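Local coordinates for protein tRNA-splicing ligase RtcB (Thermus thermophilus, PDB 2EPG) that probably joins RNA ends, sealing a 3'-phosphate or 2',3'-cyclic phosphate to a 5'-hydroxyl with GTP and manganese through a GMP-histidine intermediate, at residues Val98-Val103 against Tyr293-Met297; Phe105-Gly110 against Gly248-His254; Leu337-Lys343 against His355-Arg361. The contacts are given in a common frame with arbitrary orientation. Numbering follows the deposited sequence.

Interaction 1: residues Val98-Val103 against Tyr293-Met297; sequences VSPGGV and YLQAM
A helix can be seated on an irregular loop largely through one aromatic side chain, and residues 98-103 against 293-297 illustrate how. Val98 ends a short strand with extended backbone; Pro100 to Gly102 then take helical phi/psi values, a tight turn in which Gly102 N bonds to Ser99 O (2.7 Å) and Val103 N to Pro100 O (3.1 Å). The partner is regular helix, Met297 N to Tyr293 O 2.6 Å. The backbones stand well apart, CA to CA 7.9 Å for both Val98-Leu294 and Pro100-Tyr293, so side chains fill the gap. Tyr293, chi1 t, sends its ring into the loop. Pro100 CG lies over one face, 3.9 Å from the ring centroid of Tyr293 and 8° off the normal, a CH-pi contact, while Val98 CG2 sits at the edge, 3.6 Å from Tyr293 CD2. The phenol reaches Val103, with Tyr293 OH 3.5 Å from Val103 CG2, and water 1 links Tyr293 OH (2.6 Å) to Pro100 O (3.3 Å). One residue on, Leu294 (chi1 m) brings CD2 to 3.9 Å from Val98 CG2. A turn later, selenomethionine Met297, chi1 t, places CE 3.5 Å from Val103 CG2. From strand 332-347, Ala342 touches Val103 and Met297, and Phe344 touches Leu294. The arrangement is buried helix-on-loop packing in the RtcB fold, beside Asn340 of the predicted GMP site.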
ATOM      1  N   VAL A  98       6.044  -5.649  17.830  1.00 25.76           N
ATOM      2  CA  VAL A  98       5.722  -4.770  16.711  1.00 25.03           C
ATOM      3  C   VAL A  98       7.051  -4.140  16.309  1.00 25.77           C
ATOM      4  O   VAL A  98       7.814  -3.682  17.174  1.00 26.05           O
ATOM      5  CB  VAL A  98       4.694  -3.645  17.078  1.00 24.51           C
ATOM      6  CG1 VAL A  98       5.162  -2.844  18.294  1.00 25.20           C
ATOM      7  CG2 VAL A  98       4.533  -2.686  15.866  1.00 23.53           C
ATOM      8  N   SER A  99       7.342  -4.135  15.013  1.00 25.89           N
ATOM      9  CA  SER A  99       8.600  -3.577  14.528  1.00 28.25           C
ATOM     10  C   SER A  99       8.464  -2.527  13.437  1.00 29.19           C
ATOM     11  O   SER A  99       7.939  -2.811  12.363  1.00 28.76           O
ATOM     12  CB  SER A  99       9.497  -4.683  14.005  1.00 27.74           C
ATOM     13  OG  SER A  99      10.619  -4.107  13.378  1.00 30.83           O
ATOM     14  N   PRO A 100       8.949  -1.299  13.693  1.00 29.78           N
ATOM     15  CA  PRO A 100       8.860  -0.228  12.693  1.00 30.20           C
ATOM     16  C   PRO A 100       9.475  -0.668  11.366  1.00 30.01           C
ATOM     17  O   PRO A 100       9.008  -0.292  10.292  1.00 32.26           O
ATOM     18  CB  PRO A 100       9.645   0.915  13.337  1.00 30.98           C
ATOM     19  CG  PRO A 100       9.438   0.688  14.801  1.00 28.84           C
ATOM     20  CD  PRO A 100       9.581  -0.811  14.933  1.00 29.69           C
ATOM     21  N   GLY A 101      10.529  -1.472  11.448  1.00 30.99           N
ATOM     22  CA  GLY A 101      11.178  -1.947  10.240  1.00 29.75           C
ATOM     23  C   GLY A 101      10.282  -2.900   9.473  1.00 31.27           C
ATOM     24  O   GLY A 101      10.505  -3.154   8.286  1.00 29.77           O
ATOM     25  N   GLY A 102       9.270  -3.432  10.157  1.00 29.92           N
ATOM     26  CA  GLY A 102       8.345  -4.360   9.531  1.00 31.58           C
ATOM     27  C   GLY A 102       7.249  -3.645   8.771  1.00 31.84           C
ATOM     28  O   GLY A 102       6.466  -4.262   8.061  1.00 31.40           O
ATOM     29  N   VAL A 103       7.184  -2.332   8.940  1.00 33.03           N
ATOM     30  CA  VAL A 103       6.181  -1.523   8.266  1.00 32.91           C
ATOM     31  C   VAL A 103       6.879  -0.713   7.169  1.00 33.83           C
ATOM     32  O   VAL A 103       6.351  -0.544   6.078  1.00 36.01           O
ATOM     33  CB  VAL A 103       5.497  -0.547   9.263  1.00 32.29           C
ATOM     34  CG1 VAL A 103       4.586   0.423   8.511  1.00 31.42           C
ATOM     35  CG2 VAL A 103       4.687  -1.326  10.298  1.00 31.28           C
ATOM     36  N   TYR A 293       4.072   3.423  19.578  1.00 27.25           N
ATOM     37  CA  TYR A 293       4.401   3.385  18.157  1.00 29.25           C
ATOM     38  C   TYR A 293       3.166   3.038  17.340  1.00 28.65           C
ATOM     39  O   TYR A 293       2.909   3.640  16.286  1.00 29.65           O
ATOM     40  CB  TYR A 293       5.498   2.348  17.859  1.00 28.70           C
ATOM     41  CG  TYR A 293       5.642   2.064  16.365  1.00 31.70           C
ATOM     42  CD1 TYR A 293       6.094   3.055  15.488  1.00 29.66           C
ATOM     43  CD2 TYR A 293       5.252   0.831  15.825  1.00 31.10           C
ATOM     44  CE1 TYR A 293       6.153   2.841  14.118  1.00 29.53           C
ATOM     45  CE2 TYR A 293       5.300   0.603  14.442  1.00 31.83           C
ATOM     46  CZ  TYR A 293       5.751   1.614  13.592  1.00 32.20           C
ATOM     47  OH  TYR A 293       5.785   1.410  12.217  1.00 29.37           O
ATOM     48  N   LEU A 294       2.399   2.071  17.827  1.00 27.69           N
ATOM     49  CA  LEU A 294       1.200   1.649  17.113  1.00 28.66           C
ATOM     50  C   LEU A 294       0.231   2.813  17.006  1.00 28.78           C
ATOM     51  O   LEU A 294      -0.382   3.015  15.958  1.00 27.65           O
ATOM     52  CB  LEU A 294       0.540   0.450  17.811  1.00 26.15           C
ATOM     53  CG  LEU A 294       1.188  -0.907  17.482  1.00 28.42           C
ATOM     54  CD1 LEU A 294       0.669  -1.989  18.427  1.00 27.41           C
ATOM     55  CD2 LEU A 294       0.887  -1.275  16.029  1.00 25.93           C
ATOM     56  N   GLN A 295       0.108   3.597  18.079  1.00 28.36           N
ATOM     57  CA  GLN A 295      -0.789   4.747  18.050  1.00 27.74           C
ATOM     58  C   GLN A 295      -0.296   5.840  17.124  1.00 25.30           C
ATOM     59  O   GLN A 295      -1.086   6.484  16.448  1.00 27.53           O
ATOM     60  CB  GLN A 295      -0.979   5.309  19.458  1.00 29.26           C
ATOM     61  CG  GLN A 295      -1.859   4.460  20.330  1.00 32.68           C
ATOM     62  CD  GLN A 295      -1.717   4.822  21.799  1.00 35.57           C
ATOM     63  OE1 GLN A 295      -1.619   5.996  22.153  1.00 38.37           O
ATOM     64  NE2 GLN A 295      -1.720   3.816  22.655  1.00 36.23           N
ATOM     65  N   ALA A 296       1.014   6.059  17.100  1.00 27.16           N
ATOM     66  CA  ALA A 296       1.620   7.079  16.240  1.00 26.71           C
ATOM     67  C   ALA A 296       1.627   6.621  14.768  1.00 26.51           C
ATOM     68  O   ALA A 296       1.486   7.418  13.833  1.00 23.01           O
ATOM     69  CB  ALA A 296       3.057   7.359  16.714  1.00 26.07           C
HETATM   70  N   MSE A 297       1.815   5.324  14.574  1.00 26.99           N
HETATM   71  CA  MSE A 297       1.827   4.754  13.226  1.00 30.01           C
HETATM   72  C   MSE A 297       0.427   4.893  12.634  1.00 26.35           C
HETATM   73  O   MSE A 297       0.267   5.242  11.475  1.00 26.65           O
HETATM   74  CB  MSE A 297       2.244   3.281  13.292  1.00 30.53           C
HETATM   75  CG  MSE A 297       2.402   2.617  11.950  1.00 40.20           C
HETATM   76 SE   MSE A 297       1.367   0.963  11.953  1.00 54.14          SE
HETATM   77  CE  MSE A 297       2.619  -0.175  12.839  1.00 50.68           C
TER
HETATM   78  O   HOH W   1       7.448   2.549  10.633  1.00 27.57           O

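Interaction 2: residues Phe105-Gly110 against Gly248-His254; sequences FDINCG and GSRGLGH
Two backbones touch almost directly here: Cys109 CA and Gly248 CA are 3.5 Å apart, an approach that requires glycine, because a CB on Gly248 would collide with Asp106 OD2 and Cys109 CA. Residues 105-110 form an irregular loop, with an inverse gamma turn centred on Asp106 overlapping a type II beta turn from Asp106 to Cys109, closed by Cys109 N to Asp106 O at 3.0 Å. Residues 248-254 lead from a loop into a helix. Ser249, chi1 p, is the polar hub: Ser249 OG donates to Ile107 O at 2.7 Å, and Ser249 N donates to Asp106 OD2 at 3.1 Å. Asp106, chi1 t, also accepts from water 2 at OD1 (2.7 Å); the same water accepts from Arg250 N (3.1 Å) and, weakly, from Gly248 N (2.8 Å). Farther along, Gly253 lies 5.0 Å from Ile107, CA to CA; a CB there would run into Ser249 OG. Ile107 CD1 meets Gly253 O at 3.6 Å. At the far end Phe105 (chi1 m) and His254 (chi1 t) bring their rings together obliquely, centroids 4.9 Å apart and planes at 49°, while His254 CA makes a CA-H...O contact with Phe105 O at 3.3 Å. Asp106, a predicted ligand of the first Mn(2+), adjoins His215, predicted for the same ion, and Cys109 packs near His246, predicted for the second; the loop thus lines the predicted two-manganese centre of RtcB ligases.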
ATOM      1  N   PHE A 105       9.626   2.838   6.390  1.00 38.56           N
ATOM      2  CA  PHE A 105       9.603   4.240   6.749  1.00 39.17           C
ATOM      3  C   PHE A 105       8.410   5.023   6.244  1.00 37.08           C
ATOM      4  O   PHE A 105       7.834   5.804   6.998  1.00 36.86           O
ATOM      5  CB  PHE A 105      10.937   4.903   6.384  1.00 43.81           C
ATOM      6  CG  PHE A 105      12.002   4.678   7.439  1.00 48.79           C
ATOM      7  CD1 PHE A 105      12.602   3.425   7.587  1.00 50.34           C
ATOM      8  CD2 PHE A 105      12.285   5.667   8.386  1.00 50.96           C
ATOM      9  CE1 PHE A 105      13.459   3.160   8.673  1.00 52.96           C
ATOM     10  CE2 PHE A 105      13.135   5.412   9.472  1.00 50.63           C
ATOM     11  CZ  PHE A 105      13.720   4.161   9.618  1.00 51.88           C
ATOM     12  N   ASP A 106       7.998   4.812   5.001  1.00 34.61           N
ATOM     13  CA  ASP A 106       6.841   5.556   4.532  1.00 34.42           C
ATOM     14  C   ASP A 106       5.543   4.837   4.922  1.00 32.64           C
ATOM     15  O   ASP A 106       4.974   4.076   4.151  1.00 32.92           O
ATOM     16  CB  ASP A 106       6.896   5.782   3.028  1.00 35.08           C
ATOM     17  CG  ASP A 106       5.852   6.800   2.563  1.00 38.85           C
ATOM     18  OD1 ASP A 106       5.892   7.212   1.382  1.00 41.14           O
ATOM     19  OD2 ASP A 106       4.986   7.183   3.379  1.00 35.43           O
ATOM     20  N   ILE A 107       5.102   5.087   6.150  1.00 31.57           N
ATOM     21  CA  ILE A 107       3.896   4.492   6.694  1.00 28.91           C
ATOM     22  C   ILE A 107       2.695   4.820   5.844  1.00 29.02           C
ATOM     23  O   ILE A 107       2.408   5.983   5.540  1.00 28.58           O
ATOM     24  CB  ILE A 107       3.662   4.951   8.144  1.00 27.53           C
ATOM     25  CG1 ILE A 107       4.852   4.491   8.999  1.00 26.13           C
ATOM     26  CG2 ILE A 107       2.332   4.363   8.692  1.00 20.02           C
ATOM     27  CD1 ILE A 107       4.862   5.030  10.431  1.00 27.65           C
ATOM     28  N   ASN A 108       1.993   3.759   5.468  1.00 29.30           N
ATOM     29  CA  ASN A 108       0.817   3.825   4.614  1.00 28.59           C
ATOM     30  C   ASN A 108       1.076   4.480   3.282  1.00 28.58           C
ATOM     31  O   ASN A 108       0.217   5.182   2.755  1.00 28.75           O
ATOM     32  CB  ASN A 108      -0.379   4.501   5.282  1.00 30.28           C
ATOM     33  CG  ASN A 108      -1.685   4.316   4.473  1.00 33.49           C
ATOM     34  OD1 ASN A 108      -1.712   3.594   3.458  1.00 34.19           O
ATOM     35  ND2 ASN A 108      -2.763   4.961   4.919  1.00 27.89           N
ATOM     36  N   CYS A 109       2.284   4.291   2.756  1.00 28.19           N
ATOM     37  CA  CYS A 109       2.571   4.749   1.408  1.00 28.82           C
ATOM     38  C   CYS A 109       1.552   3.805   0.762  1.00 28.44           C
ATOM     39  O   CYS A 109       1.493   2.613   1.117  1.00 26.06           O
ATOM     40  CB  CYS A 109       3.986   4.337   0.972  1.00 30.60           C
ATOM     41  SG  CYS A 109       4.298   4.476  -0.825  1.00 41.56           S
ATOM     42  N   GLY A 110       0.731   4.312  -0.143  1.00 27.68           N
ATOM     43  CA  GLY A 110      -0.267   3.441  -0.723  1.00 27.83           C
ATOM     44  C   GLY A 110      -0.770   3.898  -2.067  1.00 27.06           C
ATOM     45  O   GLY A 110      -0.170   4.765  -2.701  1.00 25.45           O
ATOM     46  N   GLY A 248       2.193   8.586   0.176  1.00 30.04           N
ATOM     47  CA  GLY A 248       1.982   8.176   1.553  1.00 28.29           C
ATOM     48  C   GLY A 248       1.846   9.243   2.622  1.00 28.75           C
ATOM     49  O   GLY A 248       1.173  10.258   2.419  1.00 26.43           O
ATOM     50  N   SER A 249       2.465   8.996   3.778  1.00 29.31           N
ATOM     51  CA  SER A 249       2.392   9.928   4.903  1.00 31.38           C
ATOM     52  C   SER A 249       3.451  11.028   4.819  1.00 32.75           C
ATOM     53  O   SER A 249       3.602  11.838   5.738  1.00 34.02           O
ATOM     54  CB  SER A 249       2.492   9.173   6.238  1.00 30.41           C
ATOM     55  OG  SER A 249       3.611   8.300   6.272  1.00 32.23           O
ATOM     56  N   ARG A 250       4.170  11.054   3.705  1.00 33.25           N
ATOM     57  CA  ARG A 250       5.184  12.065   3.467  1.00 35.61           C
ATOM     58  C   ARG A 250       6.253  12.136   4.571  1.00 37.27           C
ATOM     59  O   ARG A 250       6.770  11.109   5.006  1.00 38.83           O
ATOM     60  CB  ARG A 250       4.474  13.400   3.279  1.00 34.61           C
ATOM     61  CG  ARG A 250       3.397  13.325   2.206  1.00 36.15           C
ATOM     62  CD  ARG A 250       3.958  13.367   0.772  1.00 37.71           C
ATOM     63  NE  ARG A 250       4.249  14.739   0.347  1.00 39.13           N
ATOM     64  CZ  ARG A 250       5.455  15.304   0.381  1.00 41.10           C
ATOM     65  NH1 ARG A 250       5.607  16.566  -0.010  1.00 38.00           N
ATOM     66  NH2 ARG A 250       6.516  14.600   0.770  1.00 40.00           N
ATOM     67  N   GLY A 251       6.602  13.331   5.026  1.00 37.12           N
ATOM     68  CA  GLY A 251       7.631  13.402   6.055  1.00 37.58           C
ATOM     69  C   GLY A 251       7.213  12.942   7.443  1.00 37.77           C
ATOM     70  O   GLY A 251       8.045  12.519   8.252  1.00 35.34           O
ATOM     71  N   LEU A 252       5.915  13.025   7.718  1.00 36.79           N
ATOM     72  CA  LEU A 252       5.373  12.648   9.008  1.00 34.65           C
ATOM     73  C   LEU A 252       5.583  11.162   9.327  1.00 35.26           C
ATOM     74  O   LEU A 252       6.073  10.807  10.413  1.00 33.57           O
ATOM     75  CB  LEU A 252       3.895  13.029   9.027  1.00 35.31           C
ATOM     76  CG  LEU A 252       3.121  13.163  10.328  1.00 34.92           C
ATOM     77  CD1 LEU A 252       1.943  14.092  10.096  1.00 32.92           C
ATOM     78  CD2 LEU A 252       2.670  11.803  10.796  1.00 36.44           C
ATOM     79  N   GLY A 253       5.244  10.293   8.378  1.00 33.93           N
ATOM     80  CA  GLY A 253       5.405   8.870   8.609  1.00 31.73           C
ATOM     81  C   GLY A 253       6.856   8.450   8.710  1.00 33.59           C
ATOM     82  O   GLY A 253       7.225   7.600   9.522  1.00 32.71           O
ATOM     83  N   HIS A 254       7.690   9.047   7.875  1.00 32.65           N
ATOM     84  CA  HIS A 254       9.107   8.734   7.881  1.00 36.50           C
ATOM     85  C   HIS A 254       9.688   9.069   9.266  1.00 35.21           C
ATOM     86  O   HIS A 254      10.409   8.266   9.860  1.00 35.24           O
ATOM     87  CB  HIS A 254       9.811   9.556   6.798  1.00 40.90           C
ATOM     88  CG  HIS A 254      11.226   9.149   6.551  1.00 45.66           C
ATOM     89  ND1 HIS A 254      11.576   8.226   5.588  1.00 49.62           N
ATOM     90  CD2 HIS A 254      12.384   9.549   7.129  1.00 48.74           C
ATOM     91  CE1 HIS A 254      12.890   8.079   5.580  1.00 49.99           C
ATOM     92  NE2 HIS A 254      13.403   8.871   6.506  1.00 50.16           N
TER
HETATM   93  O   HOH W   2       4.630   9.556   1.084  1.00 31.75           O

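Interaction 3: residues Leu337-Lys343 against His355-Arg361; sequences LAHNNAK and HRKGATR
The antiparallel beta hairpin of strands 332-347 and 350-357 shows how a regular ladder can open into a loop at the predicted active site. Strands 340-343 and 355-357 run at 176°, their axes approaching to 4.7 Å. Leu337, chi1 p, starts outside the ladder, packing CD1 3.7 Å from Thr360 CB. At Ala338 a water mediates the contact: water 3 lies 2.5 Å from Ala338 O and 3.0 Å from Arg361 N. His339, chi1 m, interrupts the strand; its carbonyl O accepts from Ala359 N at 3.1 Å and weakly from Gly358 N at 2.7 Å, Gly358 turning the opposing chain with phi/psi 65/43. The His339 imidazole lies beside Thr360, CD2 to Thr360 CG2 3.5 Å, and bonds through ND1 to His410, the predicted GMP-histidine; His339 is itself a predicted Mn(2+) and GMP ligand. Asn340 and Lys357 form a non-hydrogen-bonded pair, CA to CA 4.4 Å, yet Asn340 OD1, with chi1 m, accepts from Gly358 N at 2.8 Å. Asn341 and Arg356 are the hydrogen-bonded pair, Asn341 N to Arg356 O and Arg356 N to Asn341 O both 2.8 Å, their side chains on the face opposite to Asn340 and Lys357. Ala342 faces His355 at CA to CA 4.2 Å, its CB over the imidazole, whose NE2 is taken by Ser99 N. Lys343 NZ lies 4.0 Å from Arg361 NH2, a like charge; it bonds to Glu182 (salt bridge) and Ser183, and water 6 accepts from Lys343 NZ at 2.8 Å and Arg361 NH2 at 3.2 Å.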
ATOM      1  N   LEU A 337      -5.843   1.490  -0.930  1.00 23.76           N
ATOM      2  CA  LEU A 337      -5.228   0.622   0.063  1.00 25.55           C
ATOM      3  C   LEU A 337      -3.745   0.892   0.275  1.00 26.64           C
ATOM      4  O   LEU A 337      -3.055   1.425  -0.588  1.00 26.82           O
ATOM      5  CB  LEU A 337      -5.416  -0.862  -0.306  1.00 25.18           C
ATOM      6  CG  LEU A 337      -4.450  -1.490  -1.329  1.00 25.55           C
ATOM      7  CD1 LEU A 337      -4.780  -2.980  -1.524  1.00 22.43           C
ATOM      8  CD2 LEU A 337      -4.552  -0.742  -2.660  1.00 20.33           C
ATOM      9  N   ALA A 338      -3.271   0.510   1.454  1.00 28.66           N
ATOM     10  CA  ALA A 338      -1.886   0.692   1.851  1.00 29.12           C
ATOM     11  C   ALA A 338      -0.971  -0.396   1.310  1.00 30.51           C
ATOM     12  O   ALA A 338      -1.416  -1.510   1.055  1.00 31.57           O
ATOM     13  CB  ALA A 338      -1.799   0.707   3.379  1.00 28.99           C
ATOM     14  N   HIS A 339       0.308  -0.055   1.154  1.00 32.40           N
ATOM     15  CA  HIS A 339       1.338  -0.986   0.699  1.00 34.13           C
ATOM     16  C   HIS A 339       2.338  -1.198   1.845  1.00 33.27           C
ATOM     17  O   HIS A 339       3.148  -2.117   1.800  1.00 33.60           O
ATOM     18  CB  HIS A 339       2.049  -0.449  -0.559  1.00 38.31           C
ATOM     19  CG  HIS A 339       1.279  -0.672  -1.828  1.00 45.21           C
ATOM     20  ND1 HIS A 339       1.894  -0.931  -3.038  1.00 48.87           N
ATOM     21  CD2 HIS A 339      -0.055  -0.741  -2.065  1.00 46.50           C
ATOM     22  CE1 HIS A 339       0.973  -1.158  -3.960  1.00 47.84           C
ATOM     23  NE2 HIS A 339      -0.217  -1.051  -3.395  1.00 47.42           N
ATOM     24  N   ASN A 340       2.290  -0.324   2.860  1.00 31.50           N
ATOM     25  CA  ASN A 340       3.150  -0.438   4.051  1.00 30.28           C
ATOM     26  C   ASN A 340       2.255  -0.165   5.250  1.00 31.04           C
ATOM     27  O   ASN A 340       1.715   0.935   5.371  1.00 32.20           O
ATOM     28  CB  ASN A 340       4.287   0.605   4.080  1.00 31.34           C
ATOM     29  CG  ASN A 340       5.328   0.394   2.996  1.00 30.78           C
ATOM     30  OD1 ASN A 340       5.760  -0.723   2.737  1.00 31.49           O
ATOM     31  ND2 ASN A 340       5.755   1.482   2.377  1.00 33.39           N
ATOM     32  N   ASN A 341       2.083  -1.147   6.130  1.00 29.79           N
ATOM     33  CA  ASN A 341       1.247  -0.935   7.298  1.00 30.55           C
ATOM     34  C   ASN A 341       1.175  -2.155   8.204  1.00 30.04           C
ATOM     35  O   ASN A 341       1.404  -3.267   7.764  1.00 31.43           O
ATOM     36  CB  ASN A 341      -0.168  -0.585   6.848  1.00 33.50           C
ATOM     37  CG  ASN A 341      -0.767   0.544   7.650  1.00 38.29           C
ATOM     38  OD1 ASN A 341      -1.916   0.936   7.431  1.00 41.84           O
ATOM     39  ND2 ASN A 341       0.007   1.078   8.586  1.00 39.33           N
ATOM     40  N   ALA A 342       0.874  -1.937   9.480  1.00 30.15           N
ATOM     41  CA  ALA A 342       0.693  -3.041  10.417  1.00 29.40           C
ATOM     42  C   ALA A 342      -0.726  -2.812  10.909  1.00 31.71           C
ATOM     43  O   ALA A 342      -1.091  -1.693  11.273  1.00 31.37           O
ATOM     44  CB  ALA A 342       1.675  -2.962  11.570  1.00 29.92           C
ATOM     45  N   LYS A 343      -1.532  -3.864  10.904  1.00 30.88           N
ATOM     46  CA  LYS A 343      -2.920  -3.736  11.308  1.00 30.49           C
ATOM     47  C   LYS A 343      -3.365  -4.922  12.118  1.00 29.36           C
ATOM     48  O   LYS A 343      -2.894  -6.045  11.897  1.00 26.85           O
ATOM     49  CB  LYS A 343      -3.808  -3.645  10.070  1.00 34.38           C
ATOM     50  CG  LYS A 343      -3.326  -2.615   9.058  1.00 38.28           C
ATOM     51  CD  LYS A 343      -4.382  -2.345   8.035  1.00 40.21           C
ATOM     52  CE  LYS A 343      -5.628  -1.765   8.673  1.00 37.95           C
ATOM     53  NZ  LYS A 343      -6.711  -1.844   7.666  1.00 37.74           N
ATOM     54  N   HIS A 355       2.110  -7.253   9.957  1.00 24.20           N
ATOM     55  CA  HIS A 355       3.063  -6.303   9.399  1.00 24.09           C
ATOM     56  C   HIS A 355       3.126  -6.591   7.900  1.00 25.51           C
ATOM     57  O   HIS A 355       3.311  -7.747   7.473  1.00 24.72           O
ATOM     58  CB  HIS A 355       4.487  -6.503   9.956  1.00 26.51           C
ATOM     59  CG  HIS A 355       4.658  -6.141  11.401  1.00 27.90           C
ATOM     60  ND1 HIS A 355       4.193  -6.930  12.432  1.00 27.46           N
ATOM     61  CD2 HIS A 355       5.298  -5.096  11.982  1.00 26.73           C
ATOM     62  CE1 HIS A 355       4.545  -6.389  13.588  1.00 30.50           C
ATOM     63  NE2 HIS A 355       5.218  -5.276  13.343  1.00 27.17           N
ATOM     64  N   ARG A 356       2.986  -5.539   7.108  1.00 23.03           N
ATOM     65  CA  ARG A 356       3.044  -5.668   5.665  1.00 24.29           C
ATOM     66  C   ARG A 356       3.894  -4.532   5.158  1.00 23.49           C
ATOM     67  O   ARG A 356       3.517  -3.374   5.292  1.00 24.25           O
ATOM     68  CB  ARG A 356       1.641  -5.574   5.031  1.00 20.84           C
ATOM     69  CG  ARG A 356       0.666  -6.720   5.382  1.00 22.70           C
ATOM     70  CD  ARG A 356      -0.547  -6.744   4.423  1.00 22.01           C
ATOM     71  NE  ARG A 356      -1.495  -7.816   4.723  1.00 24.33           N
ATOM     72  CZ  ARG A 356      -2.501  -7.717   5.593  1.00 23.34           C
ATOM     73  NH1 ARG A 356      -3.302  -8.752   5.798  1.00 21.48           N
ATOM     74  NH2 ARG A 356      -2.715  -6.586   6.261  1.00 24.81           N
ATOM     75  N   LYS A 357       5.051  -4.862   4.603  1.00 25.15           N
ATOM     76  CA  LYS A 357       5.939  -3.853   4.042  1.00 27.44           C
ATOM     77  C   LYS A 357       6.055  -4.214   2.582  1.00 26.33           C
ATOM     78  O   LYS A 357       6.604  -5.268   2.247  1.00 26.41           O
ATOM     79  CB  LYS A 357       7.336  -3.895   4.671  1.00 28.49           C
ATOM     80  CG  LYS A 357       8.173  -2.670   4.274  1.00 32.18           C
ATOM     81  CD  LYS A 357       9.680  -2.903   4.267  1.00 33.19           C
ATOM     82  CE  LYS A 357      10.193  -3.535   5.533  1.00 32.27           C
ATOM     83  NZ  LYS A 357      11.676  -3.499   5.623  1.00 33.51           N
ATOM     84  N   GLY A 358       5.543  -3.350   1.714  1.00 27.09           N
ATOM     85  CA  GLY A 358       5.591  -3.635   0.289  1.00 27.83           C
ATOM     86  C   GLY A 358       4.741  -4.849  -0.054  1.00 29.71           C
ATOM     87  O   GLY A 358       5.155  -5.727  -0.810  1.00 29.99           O
ATOM     88  N   ALA A 359       3.559  -4.910   0.539  1.00 27.37           N
ATOM     89  CA  ALA A 359       2.625  -6.000   0.297  1.00 27.88           C
ATOM     90  C   ALA A 359       1.282  -5.403   0.664  1.00 28.07           C
ATOM     91  O   ALA A 359       1.212  -4.419   1.412  1.00 27.40           O
ATOM     92  CB  ALA A 359       2.943  -7.201   1.180  1.00 24.23           C
ATOM     93  N   THR A 360       0.222  -5.987   0.130  1.00 28.35           N
ATOM     94  CA  THR A 360      -1.118  -5.472   0.347  1.00 26.69           C
ATOM     95  C   THR A 360      -2.034  -6.395   1.093  1.00 26.48           C
ATOM     96  O   THR A 360      -1.827  -7.602   1.113  1.00 27.36           O
ATOM     97  CB  THR A 360      -1.824  -5.189  -1.002  1.00 28.15           C
ATOM     98  OG1 THR A 360      -1.771  -6.371  -1.819  1.00 25.25           O
ATOM     99  CG2 THR A 360      -1.161  -4.033  -1.736  1.00 24.58           C
ATOM    100  N   ARG A 361      -3.052  -5.804   1.711  1.00 25.84           N
ATOM    101  CA  ARG A 361      -4.077  -6.577   2.379  1.00 25.01           C
ATOM    102  C   ARG A 361      -4.873  -6.982   1.149  1.00 22.90           C
ATOM    103  O   ARG A 361      -5.003  -6.196   0.212  1.00 21.13           O
ATOM    104  CB  ARG A 361      -4.956  -5.710   3.287  1.00 24.45           C
ATOM    105  CG  ARG A 361      -5.892  -6.528   4.157  1.00 25.28           C
ATOM    106  CD  ARG A 361      -6.938  -5.664   4.862  1.00 28.42           C
ATOM    107  NE  ARG A 361      -7.934  -5.148   3.931  1.00 28.19           N
ATOM    108  CZ  ARG A 361      -9.020  -4.475   4.305  1.00 31.24           C
ATOM    109  NH1 ARG A 361      -9.886  -4.038   3.399  1.00 30.00           N
ATOM    110  NH2 ARG A 361      -9.237  -4.230   5.587  1.00 28.67           N
TER
HETATM  111  O   HOH W   3      -3.123  -2.841   2.258  1.00 29.01           O
HETATM  112  O   HOH W   4      -0.470  -2.920   3.442  1.00 33.27           O
HETATM  113  O   HOH W   5      -0.997  -4.022   6.293  1.00 43.50           O
HETATM  114  O   HOH W   6      -7.077  -4.567   7.863  1.00 24.83           O

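The centres of the three interactions lie only 11 to 12 Å apart, and along the chain interaction 2 is nested inside the loop closed by interaction 1, with interaction 3 following both. One connection, between strands 97-98 and 110-119, supplies the first segments of interactions 1 and 2. It is held between the hairpin of interaction 3 and helices 288-321 and 250-265. Backbone bonds join this connection to the hairpin, Asn108 N to Asn340 O at 2.8 Å and His339 N to Cys109 O at 2.9 Å. Predicted metal and GMP ligands distant in sequence are thereby gathered on one framework, as expected for an RtcB ligase.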